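Local atomic coordinates of esterase (Alcaligenes sp., PDB entry 1QLW), a protein that probably hydrolyses carboxylic esters, as a bacterial esterase built on the alpha/beta hydrolase fold. Residues D89-R94 and N305-A310. Residues are numbered along the deposited sequence; the frame is centred on the assembly and turned at random.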
loop_
_atom_site.group_PDB
_atom_site.type_symbol
_atom_site.label_atom_id
_atom_site.label_comp_id
_atom_site.label_asym_id
_atom_site.label_seq_id
_atom_site.Cartn_x
_atom_site.Cartn_y
_atom_site.Cartn_z
ATOM N N ASP A 89 -4.814 -6.816 -12.471
ATOM C CA ASP A 89 -3.920 -7.707 -11.730
ATOM C C ASP A 89 -4.481 -9.126 -11.643
ATOM O O ASP A 89 -3.864 -10.105 -12.073
ATOM C CB ASP A 89 -3.760 -7.044 -10.378
ATOM C CG ASP A 89 -2.839 -7.816 -9.520
ATOM O OD1 ASP A 89 -2.059 -8.663 -9.981
ATOM O OD2 ASP A 89 -2.926 -7.512 -8.308
ATOM N N GLU A 90 -5.726 -9.254 -11.153
ATOM C CA GLU A 90 -6.361 -10.554 -11.045
ATOM C C GLU A 90 -6.572 -11.181 -12.412
ATOM O O GLU A 90 -6.376 -12.386 -12.593
ATOM C CB GLU A 90 -7.709 -10.414 -10.333
ATOM C CG GLU A 90 -8.426 -11.745 -10.202
ATOM C CD GLU A 90 -9.722 -11.744 -9.449
ATOM O OE1 GLU A 90 -10.086 -10.715 -8.852
ATOM O OE2 GLU A 90 -10.406 -12.799 -9.462
ATOM N N TYR A 91 -6.974 -10.392 -13.398
ATOM C CA TYR A 91 -7.216 -10.937 -14.732
ATOM C C TYR A 91 -5.936 -11.510 -15.321
ATOM O O TYR A 91 -5.922 -12.611 -15.884
ATOM C CB TYR A 91 -7.805 -9.877 -15.649
ATOM C CG TYR A 91 -8.297 -10.434 -16.955
ATOM C CD1 TYR A 91 -9.351 -11.328 -16.982
ATOM C CD2 TYR A 91 -7.776 -10.020 -18.161
ATOM C CE1 TYR A 91 -9.870 -11.782 -18.182
ATOM C CE2 TYR A 91 -8.267 -10.460 -19.370
ATOM C CZ TYR A 91 -9.334 -11.337 -19.377
ATOM O OH TYR A 91 -9.884 -11.785 -20.555
ATOM N N PHE A 92 -4.826 -10.775 -15.176
ATOM C CA PHE A 92 -3.554 -11.249 -15.707
ATOM C C PHE A 92 -3.154 -12.560 -15.037
ATOM O O PHE A 92 -2.679 -13.484 -15.712
ATOM C CB PHE A 92 -2.464 -10.195 -15.520
ATOM C CG PHE A 92 -2.586 -8.977 -16.391
ATOM C CD1 PHE A 92 -3.599 -8.759 -17.300
ATOM C CD2 PHE A 92 -1.627 -7.988 -16.294
ATOM C CE1 PHE A 92 -3.662 -7.620 -18.069
ATOM C CE2 PHE A 92 -1.669 -6.840 -17.070
ATOM C CZ PHE A 92 -2.695 -6.656 -17.967
ATOM N N LEU A 93 -3.355 -12.661 -13.723
ATOM C CA LEU A 93 -3.065 -13.909 -13.006
ATOM C C LEU A 93 -3.897 -15.055 -13.566
ATOM O O LEU A 93 -3.395 -16.163 -13.797
ATOM C CB LEU A 93 -3.388 -13.745 -11.520
ATOM C CG LEU A 93 -2.498 -12.776 -10.781
ATOM C CD1 LEU A 93 -3.056 -12.480 -9.408
ATOM C CD2 LEU A 93 -1.095 -13.345 -10.664
ATOM N N ARG A 94 -5.186 -14.809 -13.810
ATOM C CA ARG A 94 -6.100 -15.813 -14.346
ATOM C C ARG A 94 -5.730 -16.212 -15.766
ATOM O O ARG A 94 -6.000 -17.335 -16.197
ATOM C CB ARG A 94 -7.543 -15.322 -14.258
ATOM C CG ARG A 94 -8.053 -15.297 -12.829
ATOM C CD ARG A 94 -9.478 -14.773 -12.759
ATOM N NE ARG A 94 -9.987 -14.791 -11.390
ATOM C CZ ARG A 94 -10.568 -15.837 -10.817
ATOM N NH1 ARG A 94 -10.732 -16.981 -11.465
ATOM N NH2 ARG A 94 -10.950 -15.727 -9.556
ATOM N N ASN A 305 -15.270 -1.904 -19.957
ATOM C CA ASN A 305 -14.734 -2.852 -20.922
ATOM C C ASN A 305 -13.249 -3.096 -20.631
ATOM O O ASN A 305 -12.505 -3.478 -21.537
ATOM C CB ASN A 305 -14.936 -2.353 -22.357
ATOM C CG ASN A 305 -14.071 -1.155 -22.636
ATOM O OD1 ASN A 305 -13.692 -0.410 -21.729
ATOM N ND2 ASN A 305 -13.717 -0.926 -23.892
ATOM N N ASN A 306 -12.839 -3.038 -19.357
ATOM C CA ASN A 306 -11.426 -3.212 -19.054
ATOM C C ASN A 306 -10.893 -4.563 -19.467
ATOM O O ASN A 306 -9.683 -4.635 -19.757
ATOM C CB ASN A 306 -11.124 -2.906 -17.595
ATOM C CG ASN A 306 -11.686 -3.880 -16.589
ATOM O OD1 ASN A 306 -12.707 -4.523 -16.825
ATOM N ND2 ASN A 306 -11.018 -3.971 -15.435
ATOM N N LEU A 307 -11.683 -5.625 -19.474
ATOM C CA LEU A 307 -11.148 -6.935 -19.858
ATOM C C LEU A 307 -11.006 -7.053 -21.370
ATOM O O LEU A 307 -10.123 -7.779 -21.844
ATOM C CB LEU A 307 -11.977 -8.071 -19.265
ATOM C CG LEU A 307 -12.169 -7.997 -17.745
ATOM C CD1 LEU A 307 -12.816 -9.272 -17.241
ATOM C CD2 LEU A 307 -10.857 -7.755 -17.014
ATOM N N GLN A 308 -11.845 -6.347 -22.137
ATOM C CA GLN A 308 -11.681 -6.264 -23.581
ATOM C C GLN A 308 -10.331 -5.596 -23.890
ATOM O O GLN A 308 -9.570 -6.033 -24.759
ATOM C CB GLN A 308 -12.813 -5.453 -24.194
ATOM C CG GLN A 308 -12.747 -5.306 -25.701
ATOM C CD GLN A 308 -13.835 -4.458 -26.297
ATOM O OE1 GLN A 308 -14.288 -4.734 -27.428
ATOM N NE2 GLN A 308 -14.268 -3.430 -25.616
ATOM N N VAL A 309 -10.034 -4.500 -23.182
ATOM C CA VAL A 309 -8.763 -3.794 -23.372
ATOM C C VAL A 309 -7.614 -4.690 -22.947
ATOM O O VAL A 309 -6.586 -4.809 -23.639
ATOM C CB VAL A 309 -8.762 -2.450 -22.643
ATOM C CG1 VAL A 309 -7.408 -1.767 -22.810
ATOM C CG2 VAL A 309 -9.895 -1.554 -23.128
ATOM N N ALA A 310 -7.761 -5.364 -21.806
ATOM C CA ALA A 310 -6.710 -6.274 -21.349
ATOM C C ALA A 310 -6.421 -7.359 -22.384
ATOM O O ALA A 310 -5.252 -7.699 -22.618
ATOM C CB ALA A 310 -7.079 -6.917 -20.021
#
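Tyr91 and Leu307 mark the nearest backbone approach, their CA atoms 7.6 Å apart, where two helices of this alpha/beta hydrolase pack together: 88-94, which precedes strand 99-103 in the sequence, and the N-terminal end of 306-319, the last helix of the chain. The axes of the short segments 89-94 and 306-310 come within 10.9 Å and run at 49° to each other; at this separation the Tyr91 ring, together with Leu307 and Ala310, fills most of the contact. CB of Tyr91 points toward the last helix, and with CG anti to the backbone N (chi1 -170°) the ring lies alongside Leu307 and Ala310. Leu307 lays CD2 over one ring face, 3.9 Å from the centroid of the Tyr91 ring and 19° off the ring normal, which meets the criteria for a CH-pi contact; the methyl sits offset toward the rim, with CG its nearest ring atom. The second branch of the leucine also touches the ring, Leu307 CD1 lying 4.0 Å from Tyr91 CE1. One turn on, Ala310 CB approaches the same ring obliquely, 3.7 Å from Tyr91 CD2. Beyond the apolar contact, the tyrosine hydroxyl hydrogen-bonds to Asp311 OD1, tying the end of the ring to the same helix. Replacing Tyr91 by an alanine removes the ring and the hydroxyl, which is likely to open a gap beside Leu307 and Ala310 and to leave the Asp311 carboxylate without this partner. Trp88 extends the junction: its ring meets that of Phe92, and its NE1 hydrogen-bonds to Asn306 O. Phe92 itself reaches Ala310 with the rim of its ring, CE1 standing 4.0 Å from the alanine CB, which lies near the ring plane.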